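Local coordinates for protein putative tryptophan halogenase (Xanthomonas campestris pv. campestris, PDB 6Y1W) that is a flavin-dependent halogenase, crystallised here without its flavin, that probably binds FAD to halogenate aromatic substrates, at residues V235-S241 / P322-R327; R389-L394 / M413-L419; Y163-A167 / I277-R282; Q85-K89 / H492-L496. One frame throughout, in Å; residues are numbered along the deposited sequence. Where two conformers were deposited one is given.

Contact 1: V235-S241 / P322-R327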
# COMPACT_ATOMS: atom_id res chain seq x y z
N VAL A 235 22.01 -11.63 -17.34
CA VAL A 235 21.36 -11.49 -16.05
C VAL A 235 20.85 -12.88 -15.66
O VAL A 235 20.13 -13.51 -16.44
CB VAL A 235 20.20 -10.49 -16.11
CG1 VAL A 235 19.56 -10.35 -14.76
CG2 VAL A 235 20.68 -9.12 -16.67
N GLY A 236 21.30 -13.38 -14.53
CA GLY A 236 20.86 -14.68 -14.07
C GLY A 236 19.48 -14.60 -13.44
O GLY A 236 18.88 -13.53 -13.33
N SER A 237 18.99 -15.76 -12.96
CA SER A 237 17.71 -15.83 -12.28
C SER A 237 17.82 -16.57 -10.96
O SER A 237 18.71 -17.40 -10.79
CB SER A 237 16.67 -16.48 -13.19
OG SER A 237 16.73 -15.84 -14.46
N GLU A 238 16.91 -16.24 -10.03
CA GLU A 238 16.84 -16.83 -8.70
C GLU A 238 16.08 -18.13 -8.83
O GLU A 238 15.04 -18.17 -9.50
CB GLU A 238 16.14 -15.89 -7.71
CG GLU A 238 16.37 -16.21 -6.22
CD GLU A 238 15.34 -15.58 -5.26
OE1 GLU A 238 14.63 -14.61 -5.63
OE2 GLU A 238 15.22 -16.08 -4.11
N ASP A 239 16.63 -19.21 -8.29
CA ASP A 239 16.03 -20.54 -8.40
C ASP A 239 15.04 -20.74 -7.26
O ASP A 239 15.42 -20.69 -6.08
CB ASP A 239 17.15 -21.58 -8.35
CG ASP A 239 16.65 -23.00 -8.42
OD1 ASP A 239 15.48 -23.26 -8.78
OD2 ASP A 239 17.47 -23.88 -8.11
N TRP A 240 13.77 -21.00 -7.60
CA TRP A 240 12.77 -21.22 -6.57
C TRP A 240 12.35 -22.67 -6.50
O TRP A 240 11.40 -22.99 -5.77
CB TRP A 240 11.56 -20.32 -6.81
CG TRP A 240 11.79 -18.83 -6.58
CD1 TRP A 240 12.79 -18.25 -5.85
CD2 TRP A 240 10.99 -17.76 -7.09
NE1 TRP A 240 12.66 -16.87 -5.87
CE2 TRP A 240 11.56 -16.55 -6.62
CE3 TRP A 240 9.85 -17.70 -7.89
CZ2 TRP A 240 11.02 -15.30 -6.94
CZ3 TRP A 240 9.31 -16.45 -8.19
CH2 TRP A 240 9.90 -15.28 -7.71
N SER A 241 13.09 -23.57 -7.17
CA SER A 241 12.70 -24.99 -7.19
C SER A 241 12.86 -25.68 -5.83
O SER A 241 12.25 -26.74 -5.61
CB SER A 241 13.47 -25.73 -8.29
OG SER A 241 14.85 -25.83 -8.00
N PRO A 322 10.25 -22.44 -11.86
CA PRO A 322 9.85 -21.26 -11.07
C PRO A 322 11.06 -20.42 -10.74
O PRO A 322 12.05 -20.93 -10.22
CB PRO A 322 9.25 -21.87 -9.79
CG PRO A 322 10.02 -23.23 -9.69
CD PRO A 322 10.17 -23.69 -11.09
N ASN A 323 11.00 -19.13 -11.09
CA ASN A 323 12.17 -18.28 -10.99
C ASN A 323 11.82 -16.80 -11.14
O ASN A 323 10.75 -16.43 -11.65
CB ASN A 323 13.19 -18.64 -12.06
CG ASN A 323 12.84 -18.04 -13.41
OD1 ASN A 323 13.21 -16.90 -13.72
ND2 ASN A 323 12.04 -18.77 -14.19
N GLN A 324 12.77 -15.95 -10.75
CA GLN A 324 12.70 -14.52 -11.07
C GLN A 324 14.07 -14.09 -11.56
O GLN A 324 15.08 -14.46 -10.98
CB GLN A 324 12.24 -13.64 -9.86
CG GLN A 324 13.32 -13.21 -8.81
CD GLN A 324 12.87 -12.08 -7.86
OE1 GLN A 324 12.61 -10.94 -8.29
NE2 GLN A 324 12.79 -12.38 -6.57
N ARG A 325 14.08 -13.35 -12.66
CA ARG A 325 15.31 -12.72 -13.14
C ARG A 325 15.84 -11.82 -12.02
O ARG A 325 15.07 -11.15 -11.34
CB ARG A 325 14.95 -11.91 -14.40
CG ARG A 325 16.05 -11.52 -15.35
CD ARG A 325 16.79 -12.68 -15.98
NE ARG A 325 16.07 -13.49 -16.94
CZ ARG A 325 16.68 -14.35 -17.76
NH1 ARG A 325 15.98 -15.10 -18.59
NH2 ARG A 325 18.01 -14.49 -17.73
N HIS A 326 17.17 -11.84 -11.80
CA HIS A 326 17.71 -11.07 -10.68
C HIS A 326 17.42 -9.58 -10.83
O HIS A 326 17.16 -8.89 -9.84
CB HIS A 326 19.22 -11.27 -10.56
CG HIS A 326 19.57 -12.61 -10.00
ND1 HIS A 326 19.02 -13.08 -8.83
CD2 HIS A 326 20.39 -13.58 -10.46
CE1 HIS A 326 19.50 -14.28 -8.58
NE2 HIS A 326 20.33 -14.61 -9.55
N ARG A 327 17.52 -9.07 -12.05
CA ARG A 327 17.12 -7.71 -12.35
C ARG A 327 16.27 -7.77 -13.61
O ARG A 327 16.64 -8.47 -14.55
CB ARG A 327 18.36 -6.80 -12.55
CG ARG A 327 19.20 -6.71 -11.28
CD ARG A 327 20.52 -5.97 -11.51
NE ARG A 327 21.36 -6.59 -12.53
CZ ARG A 327 22.01 -7.74 -12.38
NH1 ARG A 327 21.91 -8.43 -11.24
NH2 ARG A 327 22.76 -8.21 -13.37
O HOH W 1 14.45 -15.76 -15.70
O HOH W 2 13.92 -22.50 -10.74

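Contact 2: R389-L394 / M413-L419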
# COMPACT_ATOMS: atom_id res chain seq x y z
N ARG A 389 5.04 -15.30 -5.31
CA ARG A 389 5.74 -16.56 -5.07
C ARG A 389 5.28 -17.18 -3.76
O ARG A 389 4.96 -18.38 -3.71
CB ARG A 389 7.26 -16.33 -5.04
CG ARG A 389 8.05 -17.62 -4.71
CD ARG A 389 9.40 -17.28 -4.12
NE ARG A 389 9.23 -16.63 -2.84
CZ ARG A 389 10.17 -15.89 -2.26
NH1 ARG A 389 11.35 -15.75 -2.89
NH2 ARG A 389 9.95 -15.31 -1.05
N ASP A 390 5.21 -16.37 -2.68
CA ASP A 390 4.85 -16.91 -1.37
C ASP A 390 3.45 -17.48 -1.40
O ASP A 390 3.16 -18.49 -0.74
CB ASP A 390 4.97 -15.84 -0.29
CG ASP A 390 6.41 -15.55 0.12
OD1 ASP A 390 7.34 -16.21 -0.41
OD2 ASP A 390 6.58 -14.59 0.93
N PHE A 391 2.54 -16.82 -2.13
CA PHE A 391 1.17 -17.29 -2.18
C PHE A 391 1.05 -18.60 -2.96
O PHE A 391 0.22 -19.46 -2.62
CB PHE A 391 0.28 -16.20 -2.80
CG PHE A 391 -1.18 -16.32 -2.40
CD1 PHE A 391 -1.64 -15.68 -1.25
CD2 PHE A 391 -2.08 -17.06 -3.18
CE1 PHE A 391 -3.00 -15.80 -0.88
CE2 PHE A 391 -3.41 -17.17 -2.82
CZ PHE A 391 -3.88 -16.54 -1.67
N VAL A 392 1.86 -18.77 -4.01
CA VAL A 392 1.90 -20.03 -4.74
C VAL A 392 2.44 -21.12 -3.84
O VAL A 392 1.87 -22.22 -3.76
CB VAL A 392 2.72 -19.85 -6.02
CG1 VAL A 392 2.98 -21.22 -6.73
CG2 VAL A 392 2.02 -18.84 -6.97
N ILE A 393 3.51 -20.82 -3.09
CA ILE A 393 4.05 -21.80 -2.14
C ILE A 393 3.02 -22.21 -1.11
O ILE A 393 2.90 -23.40 -0.76
CB ILE A 393 5.31 -21.24 -1.46
CG1 ILE A 393 6.42 -21.07 -2.48
CG2 ILE A 393 5.81 -22.23 -0.39
CD1 ILE A 393 7.60 -20.24 -1.95
N LEU A 394 2.23 -21.24 -0.64
CA LEU A 394 1.18 -21.53 0.32
C LEU A 394 0.26 -22.67 -0.15
O LEU A 394 -0.12 -23.54 0.65
CB LEU A 394 0.38 -20.26 0.56
CG LEU A 394 -0.91 -20.43 1.32
CD1 LEU A 394 -0.69 -20.93 2.77
CD2 LEU A 394 -1.66 -19.11 1.34
N MET A 413 8.73 -29.35 3.76
CA MET A 413 9.85 -28.53 3.28
C MET A 413 10.00 -27.26 4.12
O MET A 413 9.03 -26.73 4.68
CB MET A 413 9.62 -28.16 1.81
CG MET A 413 8.44 -27.24 1.60
SD MET A 413 8.24 -26.78 -0.16
CE MET A 413 6.67 -25.97 -0.08
N GLU A 414 11.22 -26.72 4.16
CA GLU A 414 11.40 -25.37 4.68
C GLU A 414 10.78 -24.36 3.72
O GLU A 414 10.70 -24.61 2.52
CB GLU A 414 12.88 -25.06 4.86
CG GLU A 414 13.58 -26.01 5.81
CD GLU A 414 12.97 -25.98 7.20
OE1 GLU A 414 12.88 -24.88 7.79
OE2 GLU A 414 12.56 -27.06 7.70
N ILE A 415 10.28 -23.25 4.27
CA ILE A 415 9.62 -22.22 3.46
C ILE A 415 10.21 -20.85 3.76
O ILE A 415 10.87 -20.65 4.80
CB ILE A 415 8.09 -22.21 3.70
CG1 ILE A 415 7.79 -22.06 5.20
CG2 ILE A 415 7.50 -23.48 3.05
CD1 ILE A 415 6.30 -21.63 5.52
N PRO A 416 9.98 -19.87 2.89
CA PRO A 416 10.48 -18.52 3.17
C PRO A 416 9.90 -17.98 4.47
O PRO A 416 8.73 -18.17 4.78
CB PRO A 416 9.99 -17.69 1.97
CG PRO A 416 9.75 -18.69 0.87
CD PRO A 416 9.26 -19.93 1.61
N ASP A 417 10.76 -17.27 5.22
CA ASP A 417 10.32 -16.69 6.47
C ASP A 417 9.13 -15.76 6.28
O ASP A 417 8.27 -15.64 7.17
CB ASP A 417 11.48 -15.88 7.10
CG ASP A 417 12.56 -16.78 7.70
OD1 ASP A 417 12.25 -17.92 8.09
OD2 ASP A 417 13.72 -16.32 7.81
N SER A 418 9.08 -15.08 5.13
CA SER A 418 7.97 -14.16 4.85
C SER A 418 6.64 -14.91 4.82
O SER A 418 5.63 -14.41 5.34
CB SER A 418 8.22 -13.42 3.52
OG SER A 418 8.53 -14.29 2.42
N LEU A 419 6.63 -16.12 4.25
CA LEU A 419 5.39 -16.90 4.24
C LEU A 419 5.11 -17.51 5.61
O LEU A 419 3.95 -17.54 6.04
CB LEU A 419 5.46 -18.01 3.16
CG LEU A 419 4.30 -19.00 3.25
CD1 LEU A 419 2.97 -18.26 2.97
CD2 LEU A 419 4.54 -20.10 2.23
O HOH W 3 11.29 -13.69 1.15

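Contact 3: Y163-A167 / I277-R282. With BUD ((2S,3S)-butane-2,3-diol), chain L.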
# COMPACT_ATOMS: atom_id res chain seq x y z
N TYR A 163 -11.40 -12.81 -16.71
CA TYR A 163 -11.77 -13.49 -17.95
C TYR A 163 -11.04 -14.82 -18.11
O TYR A 163 -9.92 -15.01 -17.63
CB TYR A 163 -11.39 -12.66 -19.19
CG TYR A 163 -11.75 -11.18 -19.06
CD1 TYR A 163 -13.06 -10.78 -19.21
CD2 TYR A 163 -10.76 -10.25 -18.81
CE1 TYR A 163 -13.40 -9.42 -19.10
CE2 TYR A 163 -11.08 -8.88 -18.69
CZ TYR A 163 -12.39 -8.48 -18.87
OH TYR A 163 -12.64 -7.13 -18.74
N HIS A 164 -11.67 -15.72 -18.86
CA HIS A 164 -10.98 -16.81 -19.51
C HIS A 164 -10.88 -16.42 -20.97
O HIS A 164 -11.88 -16.03 -21.56
CB HIS A 164 -11.80 -18.11 -19.37
CG HIS A 164 -12.12 -18.48 -17.94
ND1 HIS A 164 -13.40 -18.41 -17.42
CD2 HIS A 164 -11.31 -18.87 -16.91
CE1 HIS A 164 -13.38 -18.80 -16.16
NE2 HIS A 164 -12.13 -19.07 -15.82
N LEU A 165 -9.68 -16.53 -21.57
CA LEU A 165 -9.55 -16.02 -22.93
C LEU A 165 -8.64 -16.92 -23.76
O LEU A 165 -7.87 -17.73 -23.24
CB LEU A 165 -9.03 -14.56 -22.97
CG LEU A 165 -7.72 -14.26 -22.22
CD1 LEU A 165 -6.51 -14.75 -23.02
CD2 LEU A 165 -7.57 -12.76 -21.92
N ASP A 166 -8.75 -16.77 -25.08
CA ASP A 166 -7.81 -17.42 -25.99
C ASP A 166 -6.62 -16.48 -26.13
O ASP A 166 -6.76 -15.36 -26.62
CB ASP A 166 -8.47 -17.68 -27.36
CG ASP A 166 -7.53 -18.43 -28.31
OD1 ASP A 166 -6.44 -17.91 -28.62
OD2 ASP A 166 -7.86 -19.56 -28.77
N ALA A 167 -5.44 -16.90 -25.63
CA ALA A 167 -4.28 -16.00 -25.61
C ALA A 167 -3.77 -15.66 -26.99
O ALA A 167 -3.30 -14.53 -27.22
CB ALA A 167 -3.15 -16.61 -24.78
N ILE A 277 -10.43 -24.70 -18.04
CA ILE A 277 -10.73 -23.30 -18.28
C ILE A 277 -11.78 -23.19 -19.39
O ILE A 277 -11.53 -23.64 -20.51
CB ILE A 277 -9.45 -22.55 -18.70
CG1 ILE A 277 -8.52 -22.39 -17.48
CG2 ILE A 277 -9.75 -21.19 -19.37
CD1 ILE A 277 -7.10 -21.94 -17.94
N PRO A 278 -12.98 -22.63 -19.12
CA PRO A 278 -14.01 -22.60 -20.16
C PRO A 278 -13.88 -21.40 -21.08
O PRO A 278 -13.82 -20.25 -20.61
CB PRO A 278 -15.31 -22.51 -19.35
CG PRO A 278 -14.92 -21.62 -18.18
CD PRO A 278 -13.50 -22.14 -17.83
N LEU A 279 -13.88 -21.64 -22.40
CA LEU A 279 -14.03 -20.60 -23.41
C LEU A 279 -15.44 -20.71 -24.01
O LEU A 279 -16.23 -21.58 -23.62
CB LEU A 279 -12.94 -20.73 -24.48
CG LEU A 279 -11.53 -20.54 -23.89
CD1 LEU A 279 -10.50 -20.72 -25.02
CD2 LEU A 279 -11.35 -19.19 -23.21
N GLN A 280 -15.77 -19.81 -24.94
CA GLN A 280 -17.17 -19.80 -25.38
C GLN A 280 -17.56 -21.06 -26.15
O GLN A 280 -18.73 -21.48 -26.08
CB GLN A 280 -17.44 -18.56 -26.24
CG GLN A 280 -17.58 -17.30 -25.38
CD GLN A 280 -18.22 -16.11 -26.13
OE1 GLN A 280 -19.12 -16.28 -26.97
NE2 GLN A 280 -17.75 -14.90 -25.82
N HIS A 281 -16.60 -21.71 -26.83
CA HIS A 281 -16.95 -22.86 -27.67
C HIS A 281 -15.99 -24.01 -27.52
O HIS A 281 -15.98 -24.89 -28.40
CB HIS A 281 -17.04 -22.46 -29.15
CG HIS A 281 -18.06 -21.40 -29.38
ND1 HIS A 281 -19.43 -21.66 -29.40
CD2 HIS A 281 -17.92 -20.08 -29.61
CE1 HIS A 281 -20.08 -20.52 -29.60
NE2 HIS A 281 -19.19 -19.56 -29.75
N ARG A 282 -15.14 -24.00 -26.50
CA ARG A 282 -14.26 -25.12 -26.20
C ARG A 282 -13.78 -24.96 -24.76
O ARG A 282 -14.10 -23.97 -24.08
CB ARG A 282 -13.09 -25.19 -27.19
CG ARG A 282 -12.04 -24.14 -26.91
CD ARG A 282 -10.80 -24.35 -27.82
NE ARG A 282 -9.60 -23.71 -27.27
CZ ARG A 282 -9.17 -22.50 -27.65
NH1 ARG A 282 -9.85 -21.83 -28.56
NH2 ARG A 282 -8.06 -21.98 -27.11
C1 BUD L . -6.09 -24.76 -32.45
O1 BUD L . -7.57 -23.15 -33.45
C2 BUD L . -7.53 -24.36 -32.71
O2 BUD L . -9.62 -23.93 -31.66
C3 BUD L . -8.26 -24.14 -31.39
C4 BUD L . -8.17 -25.42 -30.56

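Contact 4: Q85-K89 / H492-L496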
# COMPACT_ATOMS: atom_id res chain seq x y z
N GLN A 85 -12.88 -15.20 -27.84
CA GLN A 85 -13.68 -16.35 -27.38
C GLN A 85 -13.85 -16.35 -25.86
O GLN A 85 -14.00 -17.43 -25.24
CB GLN A 85 -13.08 -17.69 -27.86
CG GLN A 85 -13.00 -17.80 -29.40
CD GLN A 85 -14.36 -18.17 -29.99
OE1 GLN A 85 -15.13 -18.94 -29.39
NE2 GLN A 85 -14.67 -17.59 -31.16
N ALA A 86 -13.89 -15.16 -25.25
CA ALA A 86 -13.70 -15.08 -23.80
C ALA A 86 -14.98 -15.34 -23.01
O ALA A 86 -16.09 -15.09 -23.47
CB ALA A 86 -13.15 -13.71 -23.39
N THR A 87 -14.80 -15.83 -21.77
CA THR A 87 -15.91 -15.95 -20.82
C THR A 87 -15.53 -15.22 -19.54
O THR A 87 -14.39 -14.78 -19.36
CB THR A 87 -16.25 -17.43 -20.51
OG1 THR A 87 -15.14 -18.04 -19.83
CG2 THR A 87 -16.56 -18.24 -21.82
N PHE A 88 -16.48 -15.12 -18.62
CA PHE A 88 -16.20 -14.46 -17.36
C PHE A 88 -15.68 -15.44 -16.31
O PHE A 88 -16.01 -16.63 -16.31
CB PHE A 88 -17.45 -13.74 -16.83
CG PHE A 88 -17.86 -12.57 -17.67
CD1 PHE A 88 -17.20 -11.34 -17.53
CD2 PHE A 88 -18.86 -12.69 -18.62
CE1 PHE A 88 -17.53 -10.25 -18.34
CE2 PHE A 88 -19.19 -11.58 -19.43
CZ PHE A 88 -18.53 -10.38 -19.28
N LYS A 89 -14.86 -14.90 -15.39
CA LYS A 89 -14.27 -15.68 -14.31
C LYS A 89 -14.50 -14.95 -13.01
O LYS A 89 -14.18 -13.76 -12.92
CB LYS A 89 -12.75 -15.84 -14.54
CG LYS A 89 -12.04 -16.53 -13.38
CD LYS A 89 -10.54 -16.51 -13.60
CE LYS A 89 -9.82 -17.02 -12.32
NZ LYS A 89 -8.34 -16.60 -12.36
N HIS A 492 -24.63 -17.75 -16.86
CA HIS A 492 -23.45 -17.24 -17.58
C HIS A 492 -23.67 -17.24 -19.10
O HIS A 492 -23.34 -16.28 -19.79
CB HIS A 492 -22.26 -18.14 -17.23
CG HIS A 492 -20.92 -17.61 -17.66
ND1 HIS A 492 -19.79 -18.41 -17.64
CD2 HIS A 492 -20.51 -16.38 -18.04
CE1 HIS A 492 -18.75 -17.70 -18.05
NE2 HIS A 492 -19.15 -16.46 -18.28
N ALA A 493 -24.18 -18.35 -19.61
CA ALA A 493 -24.35 -18.50 -21.05
C ALA A 493 -25.34 -17.49 -21.60
O ALA A 493 -25.14 -16.97 -22.69
CB ALA A 493 -24.83 -19.91 -21.38
N GLU A 494 -26.40 -17.20 -20.84
CA GLU A 494 -27.36 -16.20 -21.31
C GLU A 494 -26.73 -14.82 -21.35
O GLU A 494 -26.94 -14.05 -22.29
CB GLU A 494 -28.60 -16.21 -20.41
CG GLU A 494 -29.56 -17.31 -20.79
CD GLU A 494 -30.67 -17.49 -19.78
OE1 GLU A 494 -31.14 -18.64 -19.64
OE2 GLU A 494 -31.06 -16.48 -19.15
N PHE A 495 -25.91 -14.49 -20.34
CA PHE A 495 -25.26 -13.20 -20.36
C PHE A 495 -24.27 -13.09 -21.52
O PHE A 495 -24.24 -12.08 -22.21
CB PHE A 495 -24.58 -12.93 -19.01
CG PHE A 495 -24.12 -11.52 -18.89
CD1 PHE A 495 -25.05 -10.50 -18.62
CD2 PHE A 495 -22.80 -11.19 -19.12
CE1 PHE A 495 -24.63 -9.17 -18.57
CE2 PHE A 495 -22.39 -9.86 -19.07
CZ PHE A 495 -23.30 -8.84 -18.80
N LEU A 496 -23.47 -14.14 -21.75
CA LEU A 496 -22.52 -14.11 -22.86
C LEU A 496 -23.22 -13.90 -24.20
O LEU A 496 -22.78 -13.11 -25.03
CB LEU A 496 -21.72 -15.41 -22.89
CG LEU A 496 -20.82 -15.67 -21.67
CD1 LEU A 496 -20.35 -17.11 -21.70
CD2 LEU A 496 -19.60 -14.71 -21.77

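Contact 1: V235-S241 / P322-R327
Strands 237-239 and 323-325 pair antiparallel at one border of a small three-stranded sheet, and the segments carrying them, 235-241 and 322-327, stay joined by backbone bonds beyond both ends of the pairing. Glu238 and Gln324 form its hydrogen-bonded pair: Glu238 N donates to Gln324 O at 2.7 Å, while the return bond from Gln324 N to Glu238 O is weak at 3.4 Å. Beyond one end His326 N reaches Gly236 O at 2.8 Å, and beyond the other Trp240 N reaches Pro322 O at 3.1 Å. The Glu238 and Gln324 side chains run side by side on one face of the sheet, and in one of the two conformers of Gln324 its NE2 donates to Glu238 OE1 at 3.0 Å, meeting it with a 25° tilt out of the amide plane. Trp240 lays one face of its indole over the backbone between Asn323 and Gln324; Arg389, from helix 371-397, makes a cation-pi contact with the same ring. Arg325 bends at chi2 (62°) and chi3 (69°), which folds its guanidinium back under the neighbouring segment. There NH2 donates to Val235 O at 2.7 Å with the acceptor in the guanidinium plane. The His326 ring lies across the Ser237-Glu238 peptide. A water donates to both Asp239 OD1 and Pro322 O. Bonded in this way at Val235 O, and through NE to Ala339 O, the Arg325 side chain extends the backbone ladder past the last paired residue and ties it to the loop that precedes strand 341-342.

Contact 2: R389-L394 / M413-L419
Ser418 OG donates to Asp390 OD2 in the one direct hydrogen bond between segments 389-394 and 413-419; its modelled length, 2.5 Å, is very short and doubtful. The hydroxyl lies between its own backbone N and carbonyl carbon (chi1 51°), a rotation that turns it to the carboxylate. The other oxygen, Asp390 OD1, is gripped side-on by its sequence neighbour in a salt bridge: Arg389 NH2 at 2.8 Å and Arg389 NE at 3.1 Å both donate to it, from the same face of the carboxylate, with OD1 close to the guanidinium plane. Water 3 closes the circuit by accepting from Arg389 NH2 and donating to Ser418 OG. The salt bridge probably keeps Asp390 a carboxylate and should limit its rotation. Pro416 CG leans on OD1, and the ring also meets Ile393, whose CD1 reaches CG at 3.9 Å. Beside this polar knot the packing turns apolar. Leu419 CD2 is wedged against Ile393 CG2 at 3.6 Å and against the Asp390 carbonyl oxygen, while its CD1 rests near Leu394 CB. Ile393 CG2 also takes Met413 CE at 3.9 Å, the end of an extended thioether chain, and Ile415 CG2. Farther out, Trp243 packs on both Ile393 and Pro416. Residues 413-416 link helices 405-412 and 417-429, and Pro416 occupies the N-cap position of the second. The contact is one of helix packing, in which Leu419 of the first turn of helix 417-429, and the linker before it, settle on the side of the long helix 371-397.

Contact 3: Y163-A167 / I277-R282
Asp166 directs CG anti to its own nitrogen (chi1 -177°), while Arg282 sets CG between its backbone N and carbonyl carbon and then runs extended to NE, which carries the guanidinium across to the carboxylate. The two planes stand 82° apart. Both terminal nitrogens of the arginine, Arg282 NH2 at 2.9 Å and Arg282 NH1 at 3.0 Å, donate end-on to the single oxygen Asp166 OD2 in a salt bridge, and the oxygen is close to the guanidinium plane. NH1 uses the anti lone pair of OD2, whereas NH2 comes from above the carboxylate plane. The cation is layered as well, with Leu279 CD1 over the centre of one face and a bound butanediol against the opposite face, its C3 4.2 Å from Arg282 CZ. Arg282 NE has its own partner in Gln253, and Asp166 OD1 caps the start of helix 167-180 at Leu169 N. The contact joins two sheets, since strand 162-166 is the middle strand of a small antiparallel sheet and strand 272-278 belongs to a seven-stranded mixed one. At its other end His164 takes Pro278 over its ring in a CH-pi contact, CD standing 3.7 Å from the centroid and 8° off the normal. Ile277 CG2 touches His164 CB at 3.7 Å, and Leu279 CD2 packs on the backbone at Leu165 N at 3.5 Å. The imidazole is held at both nitrogens, ND1 by Thr87 and NE2 by Thr264, and touches Lys89, the predicted active-site lysine.

Contact 4: Q85-K89 / H492-L496
Phe88 N donates to His492 NE2 at 3.0 Å, a bond from an edge strand to a helix side chain and the one polar link between segments 85-89 and 492-496. Strand 87-89 forms a border of a three-stranded antiparallel sheet, and helix 492-499, near the end of the chain, packs against it, the short axes 9.3 Å apart. The acceptor nitrogen is met almost in the ring plane, and the N-H...N angle is 154°. Since NE2 accepts here, the imidazole proton would sit on ND1, which bonds to Pro260 O; the ring is thus held at both nitrogens. His492 CG stands opposite the backbone nitrogen about CA-CB (chi1 -168°), which carries the imidazole out from the helix to the strand. Leu496, one turn on, lays CD1 over a face of this ring, 3.6 Å above its plane, and so backs the histidine from within its own helix. The same leucine crosses the interface: CD1 nears Thr87 CG2, and CD2 packs on Phe88 CD2 at 3.8 Å and on Ala86 O. Thr87 OG1 turns elsewhere, to Pro278 O. The Phe88 ring has His492 NE2 at its edge and meets Phe495 with the planes at 60°, while Phe151 stacks on it from outside the two segments. Next along the strand, the side chain of Lys89, the predicted active-site residue, sets off away from the helix. The aromatic pair closes most tightly where Phe88 CE2 meets Phe495 CD2 at 3.6 Å.

In the fold
Contacts 3 and 4 lie on one side of the chain's centre, their own centres about 9 Å apart, and share the small antiparallel sheet in which strands 162-166 and 87-89 are neighbours. Contacts 1 and 2 lie on the opposite side, about 16 Å apart between centres, and touch at helix 371-397. Contact 4 joins an early strand to a helix late in the chain, 403 residues on, and the other three are nested inside its loop; contacts 1 and 3 alternate along the sequence, while contact 2 opens after both have closed. Contact 4 thereby ties a C-terminal helix to the strand that carries the predicted active-site lysine.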